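Side-chain contacts in 2-methyl-3-hydroxypyridine-5-carboxylic acid oxygenase (Mesorhizobium loti, PDB 3ALJ), which probably catalyses the FAD-dependent oxygenation of 2-methyl-3-hydroxypyridine-5-carboxylic acid: residues Asp156-Lys161 / Gln170-Ser175; Asp276-Gly281 / Asp288-Met293; Asp232-Ser237 / Asp241-Val246. One frame throughout, in Å; residues are numbered along the deposited sequence. Where two conformers were deposited one is given.

Contact 1. Residues Asp156-Lys161 / Gln170-Ser175. With FAD (flavin-adenine dinucleotide), chain B.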
loop_
_atom_site.group_PDB
_atom_site.type_symbol
_atom_site.label_atom_id
_atom_site.label_comp_id
_atom_site.label_asym_id
_atom_site.label_seq_id
_atom_site.Cartn_x
_atom_site.Cartn_y
_atom_site.Cartn_z
ATOM N N ASP A 156 -5.937 3.316 11.210
ATOM C CA ASP A 156 -4.703 3.599 11.966
ATOM C C ASP A 156 -3.675 2.556 11.969
ATOM O O ASP A 156 -2.885 2.444 12.910
ATOM C CB ASP A 156 -5.145 4.125 13.402
ATOM C CG ASP A 156 -6.135 3.231 14.091
ATOM O OD1 ASP A 156 -6.974 2.491 13.502
ATOM O OD2 ASP A 156 -6.132 3.270 15.396
ATOM N N GLY A 157 -3.617 1.812 10.853
ATOM C CA GLY A 157 -2.444 0.983 10.603
ATOM C C GLY A 157 -2.426 -0.377 11.324
ATOM O O GLY A 157 -3.333 -0.714 12.057
ATOM N N VAL A 158 -1.329 -1.137 11.175
ATOM C CA VAL A 158 -1.256 -2.497 11.712
ATOM C C VAL A 158 -1.369 -2.490 13.219
ATOM O O VAL A 158 -1.842 -3.471 13.761
ATOM C CB VAL A 158 0.133 -3.156 11.369
ATOM C CG1 VAL A 158 0.235 -3.551 9.981
ATOM C CG2 VAL A 158 1.310 -2.270 11.770
ATOM N N GLY A 159 -0.919 -1.360 13.859
ATOM C CA GLY A 159 -1.051 -1.235 15.370
ATOM C C GLY A 159 -2.295 -0.480 15.774
ATOM O O GLY A 159 -2.297 0.066 16.887
ATOM N N SER A 160 -3.368 -0.467 14.977
ATOM C CA SER A 160 -4.607 0.298 15.278
ATOM C C SER A 160 -5.073 0.179 16.738
ATOM O O SER A 160 -5.370 -0.941 17.259
ATOM C CB SER A 160 -5.738 -0.386 14.448
ATOM O OG SER A 160 -6.974 0.165 14.728
ATOM N N LYS A 161 -5.166 1.353 17.313
ATOM C CA LYS A 161 -5.754 1.475 18.649
ATOM C C LYS A 161 -7.238 1.570 18.610
ATOM O O LYS A 161 -7.907 1.213 19.602
ATOM C CB LYS A 161 -5.119 2.696 19.406
ATOM C CG LYS A 161 -3.672 2.375 19.922
ATOM C CD LYS A 161 -3.080 3.610 20.670
ATOM C CE LYS A 161 -1.681 3.252 21.081
ATOM N NZ LYS A 161 -1.251 4.418 21.913
ATOM N N GLN A 170 -8.088 -11.768 16.456
ATOM C CA GLN A 170 -7.111 -11.492 15.335
ATOM C C GLN A 170 -5.931 -12.446 15.422
ATOM O O GLN A 170 -5.559 -12.952 16.507
ATOM C CB GLN A 170 -6.606 -10.065 15.496
ATOM C CG GLN A 170 -5.801 -9.851 16.808
ATOM C CD GLN A 170 -5.428 -8.399 17.083
ATOM O OE1 GLN A 170 -4.287 -8.022 16.916
ATOM N NE2 GLN A 170 -6.405 -7.614 17.365
ATOM N N ASP A 171 -5.287 -12.581 14.261
ATOM C CA ASP A 171 -3.888 -13.061 14.226
ATOM C C ASP A 171 -2.985 -11.992 13.606
ATOM O O ASP A 171 -3.353 -11.475 12.509
ATOM C CB ASP A 171 -3.706 -14.365 13.447
ATOM C CG ASP A 171 -4.317 -15.565 14.176
ATOM O OD1 ASP A 171 -4.030 -15.807 15.407
ATOM O OD2 ASP A 171 -5.078 -16.316 13.501
ATOM N N ARG A 172 -1.973 -11.616 14.341
ATOM C CA ARG A 172 -1.021 -10.586 13.867
ATOM C C ARG A 172 0.310 -11.275 13.842
ATOM O O ARG A 172 0.681 -12.060 14.743
ATOM C CB ARG A 172 -1.183 -9.389 14.792
ATOM C CG ARG A 172 -0.307 -8.180 14.486
ATOM C CD ARG A 172 -0.787 -6.921 15.287
ATOM N NE ARG A 172 0.189 -5.975 14.996
ATOM C CZ ARG A 172 0.359 -4.910 15.697
ATOM N NH1 ARG A 172 -0.457 -4.774 16.812
ATOM N NH2 ARG A 172 1.287 -4.054 15.448
ATOM N N TRP A 173 1.101 -11.018 12.810
ATOM C CA TRP A 173 2.394 -11.652 12.673
ATOM C C TRP A 173 3.389 -10.635 12.178
ATOM O O TRP A 173 3.109 -9.991 11.163
ATOM C CB TRP A 173 2.323 -12.800 11.670
ATOM C CG TRP A 173 3.661 -13.495 11.495
ATOM C CD1 TRP A 173 4.371 -14.165 12.490
ATOM C CD2 TRP A 173 4.429 -13.527 10.342
ATOM N NE1 TRP A 173 5.549 -14.598 11.986
ATOM C CE2 TRP A 173 5.631 -14.258 10.659
ATOM C CE3 TRP A 173 4.256 -13.030 9.044
ATOM C CZ2 TRP A 173 6.597 -14.572 9.684
ATOM C CZ3 TRP A 173 5.291 -13.301 8.081
ATOM C CH2 TRP A 173 6.444 -14.072 8.468
ATOM N N VAL A 174 4.565 -10.576 12.782
ATOM C CA VAL A 174 5.656 -9.757 12.247
ATOM C C VAL A 174 6.767 -10.673 11.898
ATOM O O VAL A 174 7.244 -11.448 12.759
ATOM C CB VAL A 174 6.153 -8.763 13.294
ATOM C CG1 VAL A 174 7.221 -7.833 12.668
ATOM C CG2 VAL A 174 4.933 -7.907 13.880
ATOM N N SER A 175 7.261 -10.551 10.639
ATOM C CA SER A 175 8.370 -11.370 10.194
ATOM C C SER A 175 9.715 -10.977 10.808
ATOM O O SER A 175 9.903 -9.826 11.244
ATOM C CB SER A 175 8.511 -11.230 8.673
ATOM O OG SER A 175 9.308 -12.299 8.207
HETATM P PA FAD B . -0.648 3.190 7.023
HETATM O O1A FAD B . -0.136 3.524 5.656
HETATM O O2A FAD B . 0.189 2.508 7.940
HETATM O O5B FAD B . -1.132 4.567 7.650
HETATM C C5B FAD B . -1.667 4.628 9.013
HETATM C C4B FAD B . -1.468 6.089 9.361
HETATM O O4B FAD B . -2.091 6.155 10.690
HETATM C C3B FAD B . -0.061 6.511 9.573
HETATM O O3B FAD B . 0.196 7.793 8.963
HETATM C C2B FAD B . 0.104 6.487 11.136
HETATM O O2B FAD B . 1.075 7.430 11.621
HETATM C C1B FAD B . -1.235 6.933 11.623
HETATM N N9A FAD B . -1.621 6.379 12.881
HETATM C C8A FAD B . -1.263 5.185 13.467
HETATM N N7A FAD B . -1.909 4.994 14.627
HETATM C C5A FAD B . -2.708 6.113 14.804
HETATM C C6A FAD B . -3.662 6.442 15.764
HETATM N N6A FAD B . -3.889 5.614 16.839
HETATM N N1A FAD B . -4.294 7.607 15.604
HETATM C C2A FAD B . -4.047 8.442 14.589
HETATM N N3A FAD B . -3.157 8.167 13.592
HETATM C C4A FAD B . -2.523 6.969 13.720
HETATM N N1 FAD B . 0.824 -1.807 -1.134
HETATM C C2 FAD B . 0.539 -1.559 -2.399
HETATM O O2 FAD B . -0.606 -1.295 -2.799
HETATM N N3 FAD B . 1.550 -1.603 -3.360
HETATM C C4 FAD B . 2.877 -1.865 -3.014
HETATM O O4 FAD B . 3.790 -1.738 -3.912
HETATM C C4X FAD B . 3.138 -2.140 -1.683
HETATM N N5 FAD B . 4.464 -2.530 -1.290
HETATM C C5X FAD B . 4.699 -2.870 0.030
HETATM C C6 FAD B . 5.956 -3.357 0.430
HETATM C C7 FAD B . 6.211 -3.632 1.748
HETATM C C7M FAD B . 7.620 -4.152 2.156
HETATM C C8 FAD B . 5.217 -3.506 2.696
HETATM C C8M FAD B . 5.454 -3.844 4.186
HETATM C C9 FAD B . 3.956 -3.029 2.312
HETATM C C9A FAD B . 3.669 -2.746 0.954
HETATM N N10 FAD B . 2.348 -2.288 0.518
HETATM C C10 FAD B . 2.106 -2.046 -0.782
HETATM C "C1'" FAD B . 1.222 -2.185 1.563
HETATM C "C2'" FAD B . 1.055 -0.728 1.971
HETATM O "O2'" FAD B . 2.314 -0.226 2.467
HETATM C "C3'" FAD B . 0.065 -0.641 3.148
HETATM O "O3'" FAD B . -0.950 -1.693 2.938
HETATM C "C4'" FAD B . -0.678 0.627 3.227
HETATM O "O4'" FAD B . 0.301 1.675 3.478
HETATM C "C5'" FAD B . -1.632 0.647 4.376
HETATM O "O5'" FAD B . -2.288 1.911 4.402
HETATM P P FAD B . -3.087 2.274 5.717
HETATM O O1P FAD B . -3.594 3.634 5.491
HETATM O O2P FAD B . -4.042 1.192 6.115
HETATM O O3P FAD B . -1.968 2.271 6.885
#
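Arg-172 lays one face of its guanidinium over the backbone carbonyl of Val-158: Val-158 O stands above the middle of the group, 3.3 Å from Arg-172 CZ. This is a polar approach to the face, too steep for a hydrogen bond. NE is engaged instead in a salt bridge with Glu-271, and NH2 is also hydrogen-bonded elsewhere. With CG anti to the backbone N (chi1 -179°) and the chain extended to NE, the arginine reaches from its strand to the turn. The side chains themselves meet loosely, Val-158 CG2 lying 4.1 Å from Arg-172 NH2.

The type I turn Gly-157 to Ser-160 is closed by Ser-160 N to Gly-157 O (2.9 Å). Asp-156, just before it, braces it: OD1 accepts from Ser-160 OG at 2.6 Å, from above the carboxylate plane, while OD2 takes Val-162 N. Against FAD, Asp-156 CB packs 3.4 Å from adenine C5A. Replacing Asp-156 by alanine would probably leave Ser-160 OG and the helix's first amides without their carboxylate acceptor, freeing the turn to shift beside the adenine.

Ser-160 is the N-cap of helix 161-166. The turn thus links strand 151-154 to that helix, Val-158 and Ser-160 rest on helix 288-291, and strand 170-185 pairs with strand 267-275.

Contact 2. Residues Asp276-Gly281 / Asp288-Met293. With FAD (flavin-adenine dinucleotide), chain B.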
loop_
_atom_site.group_PDB
_atom_site.type_symbol
_atom_site.label_atom_id
_atom_site.label_comp_id
_atom_site.label_asym_id
_atom_site.label_seq_id
_atom_site.Cartn_x
_atom_site.Cartn_y
_atom_site.Cartn_z
ATOM N N ASP A 276 -11.494 -11.361 12.852
ATOM C CA ASP A 276 -12.831 -12.048 12.877
ATOM C C ASP A 276 -13.828 -11.201 12.022
ATOM O O ASP A 276 -14.679 -11.699 11.250
ATOM C CB ASP A 276 -13.290 -12.264 14.347
ATOM C CG ASP A 276 -14.632 -12.985 14.445
ATOM O OD1 ASP A 276 -15.592 -12.364 14.974
ATOM O OD2 ASP A 276 -14.661 -14.151 14.015
ATOM N N SER A 277 -13.770 -9.893 12.260
ATOM C CA SER A 277 -14.654 -8.950 11.606
ATOM C C SER A 277 -14.028 -7.611 11.494
ATOM O O SER A 277 -12.996 -7.395 12.168
ATOM C CB SER A 277 -16.041 -8.886 12.331
ATOM O OG SER A 277 -15.821 -8.190 13.552
ATOM N N TRP A 278 -14.618 -6.742 10.695
ATOM C CA TRP A 278 -14.031 -5.365 10.459
ATOM C C TRP A 278 -14.855 -4.263 11.018
ATOM O O TRP A 278 -14.530 -3.102 10.885
ATOM C CB TRP A 278 -13.886 -5.123 8.932
ATOM C CG TRP A 278 -12.884 -6.016 8.266
ATOM C CD1 TRP A 278 -12.017 -6.952 8.823
ATOM C CD2 TRP A 278 -12.639 -6.048 6.870
ATOM N NE1 TRP A 278 -11.232 -7.568 7.816
ATOM C CE2 TRP A 278 -11.619 -6.995 6.627
ATOM C CE3 TRP A 278 -13.155 -5.336 5.800
ATOM C CZ2 TRP A 278 -11.100 -7.208 5.333
ATOM C CZ3 TRP A 278 -12.686 -5.577 4.516
ATOM C CH2 TRP A 278 -11.667 -6.485 4.301
ATOM N N THR A 279 -15.952 -4.616 11.739
ATOM C CA THR A 279 -16.937 -3.573 12.148
ATOM C C THR A 279 -17.405 -3.859 13.565
ATOM O O THR A 279 -17.391 -5.013 14.035
ATOM C CB THR A 279 -18.201 -3.599 11.256
ATOM O OG1 THR A 279 -18.890 -4.851 11.439
ATOM C CG2 THR A 279 -17.786 -3.429 9.772
ATOM N N ARG A 280 -17.788 -2.769 14.207
ATOM C CA ARG A 280 -18.486 -2.937 15.516
ATOM C C ARG A 280 -19.312 -1.684 15.694
ATOM O O ARG A 280 -18.803 -0.616 15.873
ATOM C CB ARG A 280 -17.479 -3.206 16.644
ATOM C CG ARG A 280 -18.182 -3.763 17.891
ATOM C CD ARG A 280 -18.250 -5.260 17.720
ATOM N NE ARG A 280 -16.952 -5.865 17.441
ATOM C CZ ARG A 280 -16.070 -6.234 18.355
ATOM N NH1 ARG A 280 -14.956 -6.842 17.932
ATOM N NH2 ARG A 280 -16.276 -6.053 19.648
ATOM N N GLY A 281 -20.638 -1.852 15.643
ATOM C CA GLY A 281 -21.454 -0.665 15.736
ATOM C C GLY A 281 -21.147 0.355 14.636
ATOM O O GLY A 281 -21.328 0.034 13.416
ATOM N N ASP A 288 -4.542 -1.503 6.742
ATOM C CA ASP A 288 -3.708 -2.428 7.485
ATOM C C ASP A 288 -4.266 -2.684 8.960
ATOM O O ASP A 288 -3.869 -3.699 9.572
ATOM C CB ASP A 288 -2.306 -1.825 7.650
ATOM C CG ASP A 288 -1.396 -2.074 6.421
ATOM O OD1 ASP A 288 -1.884 -2.577 5.399
ATOM O OD2 ASP A 288 -0.199 -1.750 6.573
ATOM N N ALA A 289 -5.117 -1.803 9.443
ATOM C CA ALA A 289 -5.789 -2.054 10.736
ATOM C C ALA A 289 -6.548 -3.392 10.679
ATOM O O ALA A 289 -6.751 -4.044 11.730
ATOM C CB ALA A 289 -6.752 -0.923 11.056
ATOM N N ALA A 290 -7.056 -3.741 9.475
ATOM C CA ALA A 290 -7.893 -4.922 9.314
ATOM C C ALA A 290 -7.234 -6.047 8.582
ATOM O O ALA A 290 -7.591 -7.216 8.783
ATOM C CB ALA A 290 -9.196 -4.521 8.614
ATOM N N HIS A 291 -6.356 -5.725 7.585
ATOM C CA HIS A 291 -5.981 -6.788 6.610
ATOM C C HIS A 291 -4.593 -6.574 6.036
ATOM O O HIS A 291 -4.332 -6.835 4.869
ATOM C CB HIS A 291 -7.076 -6.824 5.484
ATOM C CG HIS A 291 -7.259 -5.534 4.769
ATOM N ND1 HIS A 291 -6.282 -4.950 3.983
ATOM C CD2 HIS A 291 -8.346 -4.726 4.691
ATOM C CE1 HIS A 291 -6.782 -3.812 3.468
ATOM N NE2 HIS A 291 -7.997 -3.645 3.886
ATOM N N ALA A 292 -3.648 -6.202 6.871
ATOM C CA ALA A 292 -2.289 -6.139 6.370
ATOM C C ALA A 292 -1.771 -7.453 5.853
ATOM O O ALA A 292 -2.154 -8.511 6.391
ATOM C CB ALA A 292 -1.329 -5.674 7.464
ATOM N N MET A 293 -1.039 -7.457 4.732
ATOM C CA MET A 293 -0.732 -8.654 3.969
ATOM C C MET A 293 0.686 -8.681 3.464
ATOM O O MET A 293 1.373 -7.651 3.505
ATOM C CB MET A 293 -1.778 -8.808 2.868
ATOM C CG MET A 293 -1.675 -7.732 1.788
ATOM S SD MET A 293 -2.872 -8.003 0.436
ATOM C CE MET A 293 -4.360 -7.309 1.222
HETATM P PA FAD B . -0.648 3.190 7.023
HETATM O O1A FAD B . -0.136 3.524 5.656
HETATM O O2A FAD B . 0.189 2.508 7.940
HETATM O O5B FAD B . -1.132 4.567 7.650
HETATM C C5B FAD B . -1.667 4.628 9.013
HETATM C C4B FAD B . -1.468 6.089 9.361
HETATM O O4B FAD B . -2.091 6.155 10.690
HETATM C C3B FAD B . -0.061 6.511 9.573
HETATM O O3B FAD B . 0.196 7.793 8.963
HETATM C C2B FAD B . 0.104 6.487 11.136
HETATM O O2B FAD B . 1.075 7.430 11.621
HETATM C C1B FAD B . -1.235 6.933 11.623
HETATM N N9A FAD B . -1.621 6.379 12.881
HETATM C C8A FAD B . -1.263 5.185 13.467
HETATM N N7A FAD B . -1.909 4.994 14.627
HETATM C C5A FAD B . -2.708 6.113 14.804
HETATM C C6A FAD B . -3.662 6.442 15.764
HETATM N N6A FAD B . -3.889 5.614 16.839
HETATM N N1A FAD B . -4.294 7.607 15.604
HETATM C C2A FAD B . -4.047 8.442 14.589
HETATM N N3A FAD B . -3.157 8.167 13.592
HETATM C C4A FAD B . -2.523 6.969 13.720
HETATM N N1 FAD B . 0.824 -1.807 -1.134
HETATM C C2 FAD B . 0.539 -1.559 -2.399
HETATM O O2 FAD B . -0.606 -1.295 -2.799
HETATM N N3 FAD B . 1.550 -1.603 -3.360
HETATM C C4 FAD B . 2.877 -1.865 -3.014
HETATM O O4 FAD B . 3.790 -1.738 -3.912
HETATM C C4X FAD B . 3.138 -2.140 -1.683
HETATM N N5 FAD B . 4.464 -2.530 -1.290
HETATM C C5X FAD B . 4.699 -2.870 0.030
HETATM C C6 FAD B . 5.956 -3.357 0.430
HETATM C C7 FAD B . 6.211 -3.632 1.748
HETATM C C7M FAD B . 7.620 -4.152 2.156
HETATM C C8 FAD B . 5.217 -3.506 2.696
HETATM C C8M FAD B . 5.454 -3.844 4.186
HETATM C C9 FAD B . 3.956 -3.029 2.312
HETATM C C9A FAD B . 3.669 -2.746 0.954
HETATM N N10 FAD B . 2.348 -2.288 0.518
HETATM C C10 FAD B . 2.106 -2.046 -0.782
HETATM C "C1'" FAD B . 1.222 -2.185 1.563
HETATM C "C2'" FAD B . 1.055 -0.728 1.971
HETATM O "O2'" FAD B . 2.314 -0.226 2.467
HETATM C "C3'" FAD B . 0.065 -0.641 3.148
HETATM O "O3'" FAD B . -0.950 -1.693 2.938
HETATM C "C4'" FAD B . -0.678 0.627 3.227
HETATM O "O4'" FAD B . 0.301 1.675 3.478
HETATM C "C5'" FAD B . -1.632 0.647 4.376
HETATM O "O5'" FAD B . -2.288 1.911 4.402
HETATM P P FAD B . -3.087 2.274 5.717
HETATM O O1P FAD B . -3.594 3.634 5.491
HETATM O O2P FAD B . -4.042 1.192 6.115
HETATM O O3P FAD B . -1.968 2.271 6.885
HETATM O O HOH W 1 -8.938 -9.314 8.095
#
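Trp-278 presents one face of its indole to the methyl group of Ala-290. Ala-290 CB sits 3.7 Å from the centroid of the five-membered ring and only 12° off its normal, a CH-pi contact almost straight above the pyrrole part. Farther along, the six-membered ring meets the imidazole of His-291 at an oblique 46° between planes, with Trp-278 CZ2 3.8 Å from His-291 CD2. A chi1 of 58° sets the imidazole between the backbone N and carbonyl carbon of His-291, bringing CD2 against the indole.

The indole N-H is used in the ring plane: Trp-278 NE1 donates to a water at 2.9 Å, and that water donates to Ala-290 O. The bridge ties the ring edge to the residue whose methyl covers the face.

Trp-278 thus packs behind the short helix that Asp-288 begins. Asp-288 N donates to FAD O2P at 2.8 Å, and Asp-288 OD1 accepts from the ribityl hydroxyl O3' of FAD at 2.8 Å, consistent with the GD motif of flavoprotein hydroxylases.

The contact is buried: Trp-278 and His-291 both touch Asn-307 of helix 300-314, and both also reach helix 321-349, through Arg-333 and Thr-336 respectively.

Contact 3. Residues Asp232-Ser237 / Asp241-Val246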
loop_
_atom_site.group_PDB
_atom_site.type_symbol
_atom_site.label_atom_id
_atom_site.label_comp_id
_atom_site.label_asym_id
_atom_site.label_seq_id
_atom_site.Cartn_x
_atom_site.Cartn_y
_atom_site.Cartn_z
ATOM N N ASP A 232 21.393 -12.874 7.158
ATOM C CA ASP A 232 22.514 -12.483 6.365
ATOM C C ASP A 232 22.954 -11.141 6.886
ATOM O O ASP A 232 22.309 -10.116 6.604
ATOM C CB ASP A 232 22.127 -12.447 4.877
ATOM C CG ASP A 232 23.195 -11.747 4.024
ATOM O OD1 ASP A 232 24.306 -11.341 4.475
ATOM O OD2 ASP A 232 22.975 -11.648 2.779
ATOM N N PRO A 233 24.088 -11.087 7.658
ATOM C CA PRO A 233 24.392 -9.810 8.300
ATOM C C PRO A 233 24.829 -8.698 7.328
ATOM O O PRO A 233 24.697 -7.510 7.645
ATOM C CB PRO A 233 25.552 -10.211 9.270
ATOM C CG PRO A 233 26.231 -11.344 8.629
ATOM C CD PRO A 233 25.066 -12.154 8.023
ATOM N N ARG A 234 25.349 -9.045 6.147
ATOM C CA ARG A 234 25.744 -8.054 5.205
ATOM C C ARG A 234 24.567 -7.575 4.340
ATOM O O ARG A 234 24.357 -6.403 4.167
ATOM C CB ARG A 234 26.821 -8.591 4.295
ATOM C CG ARG A 234 28.098 -9.081 5.112
ATOM C CD ARG A 234 29.255 -9.419 4.134
ATOM N NE ARG A 234 29.690 -8.213 3.397
ATOM C CZ ARG A 234 30.493 -8.248 2.322
ATOM N NH1 ARG A 234 31.030 -9.407 1.924
ATOM N NH2 ARG A 234 30.845 -7.127 1.710
ATOM N N GLY A 235 23.841 -8.539 3.764
ATOM C CA GLY A 235 22.740 -8.122 2.840
ATOM C C GLY A 235 21.559 -7.463 3.579
ATOM O O GLY A 235 20.860 -6.666 2.956
ATOM N N SER A 236 21.448 -7.641 4.922
ATOM C CA SER A 236 20.360 -6.967 5.701
ATOM C C SER A 236 20.876 -5.678 6.325
ATOM O O SER A 236 20.091 -4.962 7.009
ATOM C CB SER A 236 19.764 -7.945 6.699
ATOM O OG SER A 236 20.740 -8.231 7.741
ATOM N N SER A 237 22.168 -5.376 6.164
ATOM C CA SER A 237 22.713 -4.160 6.830
ATOM C C SER A 237 22.190 -2.904 6.268
ATOM O O SER A 237 22.020 -2.770 5.046
ATOM C CB SER A 237 24.262 -4.084 6.650
ATOM O OG SER A 237 24.799 -5.114 7.410
ATOM N N ASP A 241 25.442 -2.419 2.622
ATOM C CA ASP A 241 26.818 -2.923 2.417
ATOM C C ASP A 241 27.014 -2.905 0.895
ATOM O O ASP A 241 26.473 -3.760 0.194
ATOM C CB ASP A 241 26.847 -4.311 2.989
ATOM C CG ASP A 241 28.229 -4.960 2.952
ATOM O OD1 ASP A 241 28.832 -4.890 1.877
ATOM O OD2 ASP A 241 28.594 -5.633 3.940
ATOM N N LEU A 242 27.624 -1.858 0.360
ATOM C CA LEU A 242 27.673 -1.631 -1.060
ATOM C C LEU A 242 28.291 -2.820 -1.737
ATOM O O LEU A 242 27.737 -3.242 -2.778
ATOM C CB LEU A 242 28.564 -0.403 -1.310
ATOM C CG LEU A 242 28.717 -0.086 -2.780
ATOM C CD1 LEU A 242 27.326 0.287 -3.486
ATOM C CD2 LEU A 242 29.615 1.135 -2.923
ATOM N N GLU A 243 29.397 -3.381 -1.212
ATOM C CA GLU A 243 30.031 -4.480 -1.940
ATOM C C GLU A 243 29.188 -5.711 -2.128
ATOM O O GLU A 243 29.250 -6.350 -3.210
ATOM C CB GLU A 243 31.383 -4.845 -1.268
ATOM C CG GLU A 243 32.196 -5.987 -1.981
ATOM C CD GLU A 243 33.350 -6.530 -1.128
ATOM O OE1 GLU A 243 33.250 -6.725 0.126
ATOM O OE2 GLU A 243 34.400 -6.805 -1.752
ATOM N N VAL A 244 28.384 -6.095 -1.148
ATOM C CA VAL A 244 27.642 -7.333 -1.277
ATOM C C VAL A 244 26.524 -7.162 -2.306
ATOM O O VAL A 244 26.161 -8.142 -2.959
ATOM C CB VAL A 244 27.088 -7.836 0.084
ATOM C CG1 VAL A 244 25.782 -7.187 0.581
ATOM C CG2 VAL A 244 27.000 -9.281 0.154
ATOM N N TRP A 245 26.049 -5.935 -2.478
ATOM C CA TRP A 245 24.978 -5.661 -3.471
ATOM C C TRP A 245 25.589 -5.486 -4.850
ATOM O O TRP A 245 25.101 -6.054 -5.860
ATOM C CB TRP A 245 24.106 -4.458 -3.075
ATOM C CG TRP A 245 23.183 -4.831 -1.876
ATOM C CD1 TRP A 245 23.365 -4.561 -0.573
ATOM C CD2 TRP A 245 22.100 -5.763 -1.920
ATOM N NE1 TRP A 245 22.412 -5.148 0.221
ATOM C CE2 TRP A 245 21.647 -5.960 -0.600
ATOM C CE3 TRP A 245 21.419 -6.420 -2.954
ATOM C CZ2 TRP A 245 20.571 -6.761 -0.316
ATOM C CZ3 TRP A 245 20.346 -7.208 -2.662
ATOM C CH2 TRP A 245 19.926 -7.407 -1.382
ATOM N N VAL A 246 26.712 -4.745 -4.955
ATOM C CA VAL A 246 27.361 -4.629 -6.272
ATOM C C VAL A 246 27.873 -6.001 -6.767
ATOM O O VAL A 246 27.770 -6.302 -8.025
ATOM C CB VAL A 246 28.488 -3.571 -6.201
ATOM C CG1 VAL A 246 29.360 -3.586 -7.548
ATOM C CG2 VAL A 246 27.894 -2.191 -5.971
HETATM O O HOH W 2 23.153 -4.278 2.969
HETATM O O HOH W 3 27.573 -5.012 6.584
#
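The backbones come closest where Arg-234 and Asp-241 lie 5.9 Å apart between CA atoms, a type I turn from Arg-234 to Ser-237 facing the first turn of helix 242-248. Arg-234 grips the Asp-241 carboxylate side-on. Arg-234 NE meets Asp-241 OD2 at 2.9 Å with a nearly straight bond (167°) in the guanidinium plane, and Arg-234 NH2 meets Asp-241 OD1 through its syn lone pair. The two planes stand 49° apart. NH2 also bonds Glu-243 OE1 at 2.9 Å, on the anti side, so one nitrogen joins both acids. A bend at chi3 (63°) turns the guanidinium toward the helix, where Val-244 CB lies over one face.

Asp-241 OD1 serves twice, since it also caps the helix by accepting from Val-244 N. On the facing loop, Asp-232 OD1 accepts from Gly-235 N at 2.9 Å, an Asx motif. Gly-235 O lies at the edge of the Trp-245 indole, 3.3 Å from Trp-245 CZ2. One water joins Trp-245 NE1 and Asp-241 N to Arg-234 O and Ser-237 O.

The unit follows strand 221-228, whose Leu-226 and Ala-228 touch Trp-245; Leu-242 and Trp-245 pack on Leu-256 of helix 253-260.

Overall arrangement
Contacts 1 and 2 are neighbours, their centres 10 Å apart, and both touch FAD: contact 1 at the adenine, contact 2 at the phosphate and ribityl chain. They meet directly through short apolar approaches, among them Val-158 CG1 to Ala-292 CB and Ser-160 CB to Ala-289 CB, each 3.6 Å. Arg-163, which follows the turn of contact 1, binds both Val-158 O and Ala-289 O and so joins the two. Contact 3 stands apart, its centre about 29 Å from that of contact 1 and about 37 Å from that of contact 2. The side chain of Trp-245 is still about 13 Å from FAD, so contact 3 does not take part in the pocket.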